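PDB 5IKY: oxalate biosynthetic component 1, which is a bifunctional enzyme of quorum sensing-dependent oxalogenesis, a serine hydrolase that produces oxalate and also has lyase activity. Local coordinates for residues 552-558 against 721-725; 197-201 against 493-497; 697-703 against 1064-1068; 742-748 against 834-840. All coordinates share one frame; numbering follows the deposited sequence.

Contact 1. Residues 552-558 against 721-725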
# COMPACT_ATOMS: atom_id res chain seq x y z
N VAL A 552 32.53 -4.19 21.24
CA VAL A 552 31.60 -5.28 21.50
C VAL A 552 31.89 -6.48 20.59
O VAL A 552 32.28 -6.32 19.43
CB VAL A 552 30.14 -4.82 21.33
CG1 VAL A 552 29.84 -4.49 19.88
CG2 VAL A 552 29.17 -5.87 21.86
N SER A 553 31.72 -7.68 21.13
CA SER A 553 31.99 -8.91 20.39
C SER A 553 30.70 -9.53 19.87
O SER A 553 29.62 -9.27 20.40
CB SER A 553 32.73 -9.92 21.27
OG SER A 553 31.88 -10.44 22.27
N ALA A 554 30.83 -10.37 18.84
CA ALA A 554 29.68 -11.05 18.27
C ALA A 554 29.07 -12.05 19.26
O ALA A 554 27.85 -12.22 19.32
CB ALA A 554 30.07 -11.76 16.99
N ASP A 555 29.93 -12.69 20.05
CA ASP A 555 29.48 -13.63 21.07
C ASP A 555 28.57 -12.95 22.09
O ASP A 555 27.56 -13.52 22.51
CB ASP A 555 30.67 -14.28 21.78
CG ASP A 555 31.34 -15.34 20.93
OD1 ASP A 555 30.69 -15.85 19.99
OD2 ASP A 555 32.52 -15.66 21.20
N THR A 556 28.94 -11.74 22.49
CA THR A 556 28.14 -10.97 23.44
C THR A 556 26.79 -10.60 22.83
O THR A 556 25.75 -10.71 23.48
CB THR A 556 28.88 -9.69 23.89
OG1 THR A 556 30.14 -10.05 24.47
CG2 THR A 556 28.06 -8.94 24.92
N ILE A 557 26.82 -10.15 21.58
CA ILE A 557 25.60 -9.80 20.86
C ILE A 557 24.68 -11.01 20.72
O ILE A 557 23.48 -10.93 21.00
CB ILE A 557 25.91 -9.23 19.47
CG1 ILE A 557 26.76 -7.97 19.59
CG2 ILE A 557 24.63 -8.93 18.71
CD1 ILE A 557 27.20 -7.39 18.26
N LEU A 558 25.25 -12.13 20.28
CA LEU A 558 24.50 -13.37 20.13
C LEU A 558 23.93 -13.85 21.46
O LEU A 558 22.83 -14.39 21.52
CB LEU A 558 25.39 -14.46 19.52
CG LEU A 558 25.68 -14.33 18.02
CD1 LEU A 558 26.65 -15.40 17.57
CD2 LEU A 558 24.39 -14.39 17.23
N LEU A 721 24.72 -3.64 14.99
CA LEU A 721 25.08 -4.73 15.89
C LEU A 721 24.69 -6.09 15.31
O LEU A 721 25.45 -7.06 15.41
CB LEU A 721 24.42 -4.55 17.26
CG LEU A 721 24.99 -3.40 18.10
CD1 LEU A 721 24.14 -3.17 19.34
CD2 LEU A 721 26.42 -3.71 18.48
N LEU A 722 23.51 -6.15 14.70
CA LEU A 722 23.02 -7.38 14.09
C LEU A 722 23.93 -7.84 12.95
O LEU A 722 24.27 -9.01 12.85
CB LEU A 722 21.59 -7.20 13.59
CG LEU A 722 20.52 -7.09 14.67
CD1 LEU A 722 19.15 -6.85 14.04
CD2 LEU A 722 20.51 -8.35 15.52
N TYR A 723 24.31 -6.90 12.09
CA TYR A 723 25.19 -7.22 10.97
C TYR A 723 26.61 -7.50 11.45
O TYR A 723 27.36 -8.21 10.78
CB TYR A 723 25.20 -6.08 9.94
CG TYR A 723 24.09 -6.20 8.92
CD1 TYR A 723 24.05 -7.28 8.05
CD2 TYR A 723 23.09 -5.24 8.84
CE1 TYR A 723 23.03 -7.40 7.12
CE2 TYR A 723 22.07 -5.36 7.91
CZ TYR A 723 22.05 -6.44 7.05
OH TYR A 723 21.05 -6.56 6.11
N HIS A 724 26.97 -6.95 12.60
CA HIS A 724 28.26 -7.24 13.22
C HIS A 724 28.37 -8.73 13.53
O HIS A 724 29.34 -9.38 13.17
CB HIS A 724 28.45 -6.41 14.48
CG HIS A 724 29.80 -6.54 15.11
ND1 HIS A 724 30.24 -7.70 15.72
CD2 HIS A 724 30.82 -5.66 15.22
CE1 HIS A 724 31.46 -7.53 16.17
NE2 HIS A 724 31.84 -6.29 15.89
N ALA A 725 27.35 -9.25 14.22
CA ALA A 725 27.31 -10.67 14.55
C ALA A 725 27.15 -11.51 13.28
O ALA A 725 27.69 -12.61 13.18
CB ALA A 725 26.17 -10.95 15.52
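I557 carries much of this apolar contact, driving its CD1 methyl to 3.4 Å from the backbone O of L721. The same methyl touches CD2 of L721 and comes obliquely to the H724 ring. CG1 of I557 stands anti to the carbonyl carbon (chi1 -60°) with the chain then extended, which carries CD1 to L721 and H724, while the other branch, CG2, lies between O of L721 and CB of A725, 4.1 Å from the latter. One turn earlier, CB of A554 rests 3.8 Å from CA of A725. Two side chains this small let the backbones close in, the CA atoms of A554 and A725 being 4.4 Å apart. At the loop end, CG1 of V552 meets CD2 of L721 at 3.8 Å, the side chains crossing at about a right angle; at the other end CG of L558 backs against CB of A725. H724 swings its CG anti to the backbone N (chi1 -174°) and brings CE1 to 3.6 Å from O of V552, near the start of the first helix. S553 holds the N-cap position there. Further out, H854 meets the H724 ring edge-to-face and E549 also touches the H724 side chain. Within the cap domain, helix 554-560 crosses helix 715-734 at 118° between the two short axes, and helix 682-690 packs beside both, its L687 touching L558 and A725.

Contact 2. Residues 197-201 against 493-497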
# COMPACT_ATOMS: atom_id res chain seq x y z
N ALA A 197 -31.29 1.85 -2.28
CA ALA A 197 -30.35 1.22 -1.34
C ALA A 197 -29.50 0.16 -2.04
O ALA A 197 -29.13 -0.85 -1.44
CB ALA A 197 -31.10 0.62 -0.16
N ARG A 198 -29.21 0.39 -3.32
CA ARG A 198 -28.41 -0.54 -4.10
C ARG A 198 -27.30 0.19 -4.84
O ARG A 198 -27.39 1.39 -5.09
CB ARG A 198 -29.29 -1.30 -5.09
CG ARG A 198 -30.27 -2.25 -4.42
CD ARG A 198 -31.38 -2.68 -5.36
NE ARG A 198 -32.32 -3.56 -4.69
CZ ARG A 198 -32.32 -4.88 -4.80
NH1 ARG A 198 -31.42 -5.48 -5.58
NH2 ARG A 198 -33.21 -5.61 -4.14
N SER A 199 -26.24 -0.55 -5.17
CA SER A 199 -25.10 0.02 -5.87
C SER A 199 -24.37 -1.04 -6.68
O SER A 199 -24.26 -2.19 -6.24
CB SER A 199 -24.13 0.67 -4.87
OG SER A 199 -22.93 1.07 -5.52
N PRO A 200 -23.87 -0.66 -7.86
CA PRO A 200 -23.08 -1.57 -8.70
C PRO A 200 -21.66 -1.76 -8.17
O PRO A 200 -20.88 -2.51 -8.76
CB PRO A 200 -23.06 -0.85 -10.05
CG PRO A 200 -23.20 0.59 -9.71
CD PRO A 200 -24.10 0.64 -8.51
N TYR A 201 -21.33 -1.10 -7.06
CA TYR A 201 -19.97 -1.12 -6.55
C TYR A 201 -19.87 -1.84 -5.21
O TYR A 201 -18.78 -1.97 -4.65
CB TYR A 201 -19.43 0.30 -6.43
CG TYR A 201 -19.51 1.08 -7.72
CD1 TYR A 201 -18.65 0.79 -8.77
CD2 TYR A 201 -20.45 2.08 -7.90
CE1 TYR A 201 -18.71 1.49 -9.96
CE2 TYR A 201 -20.52 2.79 -9.09
CZ TYR A 201 -19.65 2.49 -10.12
OH TYR A 201 -19.72 3.18 -11.30
N LYS A 493 -22.82 8.56 -7.33
CA LYS A 493 -22.62 7.25 -6.73
C LYS A 493 -21.14 7.04 -6.45
O LYS A 493 -20.29 7.35 -7.29
CB LYS A 493 -23.14 6.15 -7.65
CG LYS A 493 -23.78 4.98 -6.93
CD LYS A 493 -25.09 5.40 -6.27
CE LYS A 493 -25.82 4.20 -5.69
NZ LYS A 493 -27.12 4.60 -5.08
N ALA A 494 -20.83 6.51 -5.27
CA ALA A 494 -19.45 6.25 -4.89
C ALA A 494 -18.93 5.01 -5.61
O ALA A 494 -19.56 3.96 -5.58
CB ALA A 494 -19.33 6.09 -3.38
N CYS A 495 -17.76 5.13 -6.24
CA CYS A 495 -17.18 4.03 -7.01
C CYS A 495 -16.48 3.02 -6.10
O CYS A 495 -15.57 2.32 -6.53
CB CYS A 495 -16.20 4.57 -8.05
SG CYS A 495 -16.94 5.64 -9.31
N GLY A 496 -16.91 2.95 -4.85
CA GLY A 496 -16.30 2.08 -3.87
C GLY A 496 -15.99 2.86 -2.61
O GLY A 496 -16.13 4.09 -2.59
N THR A 497 -15.58 2.16 -1.56
CA THR A 497 -15.26 2.80 -0.30
C THR A 497 -14.01 3.67 -0.45
O THR A 497 -13.93 4.75 0.14
CB THR A 497 -15.06 1.76 0.82
OG1 THR A 497 -16.32 1.16 1.13
CG2 THR A 497 -14.49 2.40 2.07
O HOH W 1 -21.84 3.27 -4.33
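The backbone O of R198 accepts a weak hydrogen bond of 3.2 Å from NZ of K493. The lysine chain bends at chi2 and then runs straight, so that its CE passes 4.0 Å from CB of S199. T138 shares the ammonium group through another weak bond. S199 turns OG anti to its own N (chi1 172°), where it accepts from the N of Y201 at 3.1 Å, an ST turn. The proton of that hydroxyl goes to a water, which in turn donates to O of A494 at 2.7 Å; one water thus bridges the segments. Y201 then lays a ring face on the backbone of C495: the CA stands 3.8 Å from the ring centroid, 10° off the normal, a CH-pi contact. SG of C495 adds an oblique sulfur-aromatic approach, and O of A494 lies 3.1 Å from CD2 of Y201. The backbone N of G496 lies 4.0 Å from CB of Y201, at backbone angles (phi 130°) natural to glycine. The contact sets strand 198-199, paired in parallel with strand 17-18, against the link from strand 491-493 to helix 497-510, where D499 accepts from the N of C495.

Contact 3. Residues 697-703 against 1064-1068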
# COMPACT_ATOMS: atom_id res chain seq x y z
N TYR A 697 8.58 -6.56 1.81
CA TYR A 697 7.58 -6.55 0.75
C TYR A 697 6.34 -7.27 1.25
O TYR A 697 6.43 -8.14 2.12
CB TYR A 697 8.09 -7.24 -0.52
CG TYR A 697 9.04 -6.42 -1.36
CD1 TYR A 697 8.62 -5.28 -2.02
CD2 TYR A 697 10.36 -6.82 -1.52
CE1 TYR A 697 9.49 -4.54 -2.80
CE2 TYR A 697 11.24 -6.09 -2.29
CZ TYR A 697 10.80 -4.95 -2.93
OH TYR A 697 11.68 -4.22 -3.70
N ASN A 698 5.18 -6.93 0.70
CA ASN A 698 4.00 -7.75 0.90
C ASN A 698 4.09 -8.95 -0.04
O ASN A 698 5.03 -9.05 -0.82
CB ASN A 698 2.72 -6.95 0.69
CG ASN A 698 2.63 -6.34 -0.69
OD1 ASN A 698 3.61 -6.27 -1.42
ND2 ASN A 698 1.43 -5.88 -1.05
N SER A 699 3.10 -9.84 0.02
CA SER A 699 3.20 -11.15 -0.63
C SER A 699 3.46 -11.11 -2.14
O SER A 699 4.15 -11.98 -2.66
CB SER A 699 1.93 -11.95 -0.35
OG SER A 699 0.77 -11.23 -0.73
N ASP A 700 2.92 -10.11 -2.83
CA ASP A 700 3.08 -10.06 -4.29
C ASP A 700 3.82 -8.81 -4.77
O ASP A 700 3.69 -8.41 -5.93
CB ASP A 700 1.70 -10.14 -4.96
CG ASP A 700 0.88 -8.89 -4.78
OD1 ASP A 700 1.15 -8.13 -3.83
OD2 ASP A 700 -0.03 -8.65 -5.60
N TYR A 701 4.60 -8.21 -3.88
CA TYR A 701 5.45 -7.06 -4.20
C TYR A 701 4.64 -5.86 -4.69
O TYR A 701 5.05 -5.17 -5.62
CB TYR A 701 6.51 -7.46 -5.24
CG TYR A 701 7.37 -8.62 -4.77
CD1 TYR A 701 8.52 -8.39 -4.03
CD2 TYR A 701 7.02 -9.93 -5.05
CE1 TYR A 701 9.30 -9.44 -3.59
CE2 TYR A 701 7.80 -10.99 -4.62
CZ TYR A 701 8.94 -10.73 -3.89
OH TYR A 701 9.72 -11.78 -3.45
N SER A 702 3.49 -5.63 -4.06
CA SER A 702 2.63 -4.50 -4.38
C SER A 702 2.95 -3.29 -3.50
O SER A 702 2.58 -2.17 -3.82
CB SER A 702 1.16 -4.87 -4.20
OG SER A 702 0.81 -6.01 -4.96
N ASN A 703 3.62 -3.54 -2.38
CA ASN A 703 3.80 -2.51 -1.38
C ASN A 703 4.97 -2.83 -0.44
O ASN A 703 5.47 -3.95 -0.42
CB ASN A 703 2.51 -2.34 -0.57
CG ASN A 703 2.44 -1.01 0.15
OD1 ASN A 703 3.06 -0.02 -0.26
ND2 ASN A 703 1.69 -0.97 1.25
N ARG A 1064 5.79 -4.74 -11.17
CA ARG A 1064 5.71 -4.77 -9.71
C ARG A 1064 6.84 -3.95 -9.10
O ARG A 1064 7.42 -3.09 -9.77
CB ARG A 1064 5.74 -6.21 -9.20
CG ARG A 1064 4.47 -6.99 -9.48
CD ARG A 1064 3.27 -6.32 -8.81
NE ARG A 1064 2.03 -7.06 -9.02
CZ ARG A 1064 0.91 -6.51 -9.47
NH1 ARG A 1064 0.86 -5.22 -9.75
NH2 ARG A 1064 -0.18 -7.26 -9.63
N LEU A 1065 7.16 -4.22 -7.84
CA LEU A 1065 8.13 -3.39 -7.12
C LEU A 1065 9.37 -4.15 -6.65
O LEU A 1065 10.19 -3.61 -5.92
CB LEU A 1065 7.45 -2.74 -5.91
CG LEU A 1065 6.32 -1.75 -6.23
CD1 LEU A 1065 5.70 -1.21 -4.95
CD2 LEU A 1065 6.84 -0.62 -7.11
N ASP A 1066 9.50 -5.40 -7.08
CA ASP A 1066 10.67 -6.20 -6.73
C ASP A 1066 11.91 -5.71 -7.48
O ASP A 1066 11.79 -5.02 -8.49
CB ASP A 1066 10.42 -7.68 -7.02
CG ASP A 1066 11.41 -8.60 -6.32
OD1 ASP A 1066 12.38 -8.08 -5.72
OD2 ASP A 1066 11.23 -9.83 -6.38
N ASP A 1067 13.08 -6.07 -6.96
CA ASP A 1067 14.36 -5.75 -7.59
C ASP A 1067 14.54 -4.24 -7.79
O ASP A 1067 14.86 -3.78 -8.88
CB ASP A 1067 14.49 -6.49 -8.93
CG ASP A 1067 15.90 -6.45 -9.50
OD1 ASP A 1067 16.78 -7.15 -8.95
OD2 ASP A 1067 16.12 -5.73 -10.49
N GLY A 1068 14.32 -3.48 -6.72
CA GLY A 1068 14.35 -2.03 -6.80
C GLY A 1068 15.69 -1.42 -6.42
O GLY A 1068 15.79 -0.21 -6.23
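Y701, Y697 and L1065 make the tight part of this contact, with the D1066 carboxylate stacked on the Y701 ring, the planes 5° apart. OD2 of D1066 sits over the rim of the ring, 3.4 Å from CE1 of Y701, and CB of D1066 makes a CH-pi contact with the same face. Y701 in turn presents its ring edge to Y697, its CD1 lying 3.3 Å above the plane of the Y697 ring, toward the rim. The Y697 hydroxyl reaches to 2.7 Å from O of L1065 in a weak hydrogen bond; N996 O competes for that proton, while ND2 of N996 makes a weak bond to the L1065 carbonyl. Another weak bond runs from N of L1065 to O of Y701, and the leucine CD1 nestles 3.5 Å from O of S702. The first loop is braced from within: OD1 of N698 accepts from N of S702 in the carbonyl plane, on a lone pair, and from N of N703 above that plane. The R1064 side is looser. Its chain, bent at chi2 (-60°), runs past D700, with CD 3.6 Å from the D700 O. OD2 of D700 stays 4.3 Å from NH2 of R1064 and well out of the guanidinium plane; no N-H points at it, so any attraction is probably only that between opposite charges. The 697-703 loop, between cap strands 696-697 and 704-705, thus meets the hydrolase-like part's loop between strand 1049-1054 and helix 1071-1076, and its S699 and D700 rest on helix 257-270.

Contact 4. Residues 742-748 against 834-840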
# COMPACT_ATOMS: atom_id res chain seq x y z
N LYS A 742 40.38 -13.29 -1.57
CA LYS A 742 40.32 -11.88 -1.96
C LYS A 742 41.67 -11.20 -1.77
O LYS A 742 42.53 -11.69 -1.05
CB LYS A 742 39.23 -11.16 -1.18
CG LYS A 742 37.88 -11.85 -1.23
CD LYS A 742 36.74 -10.88 -0.90
CE LYS A 742 35.39 -11.53 -1.12
NZ LYS A 742 34.28 -10.77 -0.47
N ALA A 743 41.85 -10.06 -2.44
CA ALA A 743 43.12 -9.36 -2.43
C ALA A 743 43.05 -8.08 -1.59
O ALA A 743 41.99 -7.47 -1.47
CB ALA A 743 43.56 -9.04 -3.85
N CYS A 744 44.18 -7.70 -1.01
CA CYS A 744 44.25 -6.49 -0.21
C CYS A 744 44.28 -5.25 -1.09
O CYS A 744 44.72 -5.32 -2.24
CB CYS A 744 45.49 -6.51 0.69
SG CYS A 744 45.78 -8.08 1.54
N GLY A 745 43.79 -4.14 -0.57
CA GLY A 745 43.87 -2.87 -1.26
C GLY A 745 42.88 -2.70 -2.40
O GLY A 745 42.46 -3.68 -3.02
N PRO A 746 42.50 -1.45 -2.68
CA PRO A 746 41.54 -1.12 -3.74
C PRO A 746 42.13 -1.23 -5.14
O PRO A 746 43.35 -1.16 -5.30
CB PRO A 746 41.17 0.34 -3.42
CG PRO A 746 42.38 0.88 -2.75
CD PRO A 746 42.94 -0.25 -1.94
N LEU A 747 41.27 -1.40 -6.13
CA LEU A 747 41.70 -1.39 -7.53
C LEU A 747 41.20 -0.13 -8.22
O LEU A 747 40.14 0.40 -7.88
CB LEU A 747 41.20 -2.63 -8.27
CG LEU A 747 41.80 -3.98 -7.88
CD1 LEU A 747 41.23 -5.08 -8.76
CD2 LEU A 747 43.32 -3.94 -7.98
N TRP A 748 41.96 0.34 -9.20
CA TRP A 748 41.61 1.55 -9.93
C TRP A 748 41.54 1.25 -11.43
O TRP A 748 42.47 0.67 -11.99
CB TRP A 748 42.62 2.67 -9.64
CG TRP A 748 42.84 2.89 -8.17
CD1 TRP A 748 43.67 2.18 -7.35
CD2 TRP A 748 42.23 3.89 -7.35
NE1 TRP A 748 43.61 2.67 -6.07
CE2 TRP A 748 42.73 3.72 -6.04
CE3 TRP A 748 41.31 4.91 -7.59
CZ2 TRP A 748 42.35 4.54 -4.98
CZ3 TRP A 748 40.92 5.72 -6.53
CH2 TRP A 748 41.44 5.53 -5.24
N ALA A 834 36.68 4.07 -12.18
CA ALA A 834 35.94 3.19 -11.29
C ALA A 834 36.82 2.68 -10.16
O ALA A 834 37.97 2.29 -10.37
CB ALA A 834 35.36 2.02 -12.07
N ILE A 835 36.26 2.68 -8.95
CA ILE A 835 37.00 2.22 -7.77
C ILE A 835 36.41 0.93 -7.21
O ILE A 835 35.19 0.79 -7.09
CB ILE A 835 37.01 3.30 -6.67
CG1 ILE A 835 37.39 4.66 -7.25
CG2 ILE A 835 37.96 2.91 -5.54
CD1 ILE A 835 37.38 5.79 -6.24
N THR A 836 37.29 -0.01 -6.88
CA THR A 836 36.88 -1.27 -6.28
C THR A 836 37.38 -1.32 -4.84
O THR A 836 38.52 -0.97 -4.56
CB THR A 836 37.44 -2.48 -7.06
OG1 THR A 836 36.99 -2.41 -8.42
CG2 THR A 836 36.96 -3.78 -6.45
N HIS A 837 36.52 -1.75 -3.91
CA HIS A 837 36.90 -1.84 -2.51
C HIS A 837 38.02 -2.84 -2.27
O HIS A 837 38.30 -3.69 -3.11
CB HIS A 837 35.69 -2.22 -1.65
CG HIS A 837 34.96 -1.05 -1.08
ND1 HIS A 837 35.58 -0.05 -0.37
CD2 HIS A 837 33.64 -0.72 -1.11
CE1 HIS A 837 34.68 0.85 0.01
NE2 HIS A 837 33.50 0.46 -0.42
N SER A 838 38.67 -2.73 -1.11
CA SER A 838 39.65 -3.71 -0.68
C SER A 838 38.94 -4.99 -0.25
O SER A 838 37.89 -4.94 0.39
CB SER A 838 40.51 -3.16 0.46
OG SER A 838 41.35 -4.17 1.00
N GLY A 839 39.52 -6.13 -0.61
CA GLY A 839 38.92 -7.42 -0.30
C GLY A 839 39.40 -7.98 1.02
O GLY A 839 38.78 -8.89 1.59
N ARG A 840 40.52 -7.46 1.52
CA ARG A 840 41.10 -7.91 2.78
C ARG A 840 41.40 -6.73 3.69
O ARG A 840 41.52 -5.59 3.22
CB ARG A 840 42.37 -8.71 2.52
CG ARG A 840 42.19 -9.90 1.59
CD ARG A 840 41.75 -11.15 2.34
NE ARG A 840 42.83 -11.75 3.11
CZ ARG A 840 43.53 -12.81 2.71
NH1 ARG A 840 43.25 -13.40 1.56
NH2 ARG A 840 44.50 -13.29 3.48
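OG of S838 is gripped twice: it accepts from N of G745 at 2.9 Å and donates to O of R840 at 2.6 Å, on a lone pair in the carbonyl plane. Standing anti to the backbone N (chi1 172°), this hydroxyl ties the 838-840 loop to the loop before strand 747-752. N of G839 bonds to O of A743 at 2.9 Å, nearly along the C=O axis. Lacking a side chain, G839 lets CB of K742 settle 3.6 Å from its O; the K742 ammonium leads away to V847 O and a cation-pi contact with Y791. R840 folds its bent chain over K742, NH1 bonding weakly to the lysine O, while its CB packs on SG of C744 at 3.6 Å. Regular pairing begins at L747 and T836, an antiparallel hydrogen-bonded pair whose T836 N to L747 O bond is 3.0 Å, at 166°. Their side chains lie on one face of the sheet; on the other, I835 runs alongside W748, with CD1 3.6 Å from CZ3 and CG2 over the indole face. Strand backbones thus bond one end, whereas the loops are joined by the S838 hydroxyl, the N-H groups of G745 and G839 and, weakly, the R840 guanidinium.

Along the chain, contact 2 closes before the others open; the segments of contacts 1 and 3 alternate, since 697-703 precedes 721-725 while 1064-1068 comes last, and contact 4 is nested within contact 3. Contacts 2 and 4 are the furthest apart, about 62 Å between centres on opposite sides of the chain's centre. Contact 1 lies about 26 Å from contact 4 (centres), and helix 715-734 leads on to strand 747-752 of the hydrolase-like part's mixed sheet. Contact 3, about 30 Å from both contact 1 and contact 2 (centres), joins that part to the cap. One segment of contact 2, 197-201, falls in the beta-keto acid cleavage region, which probably carries the lyase activity.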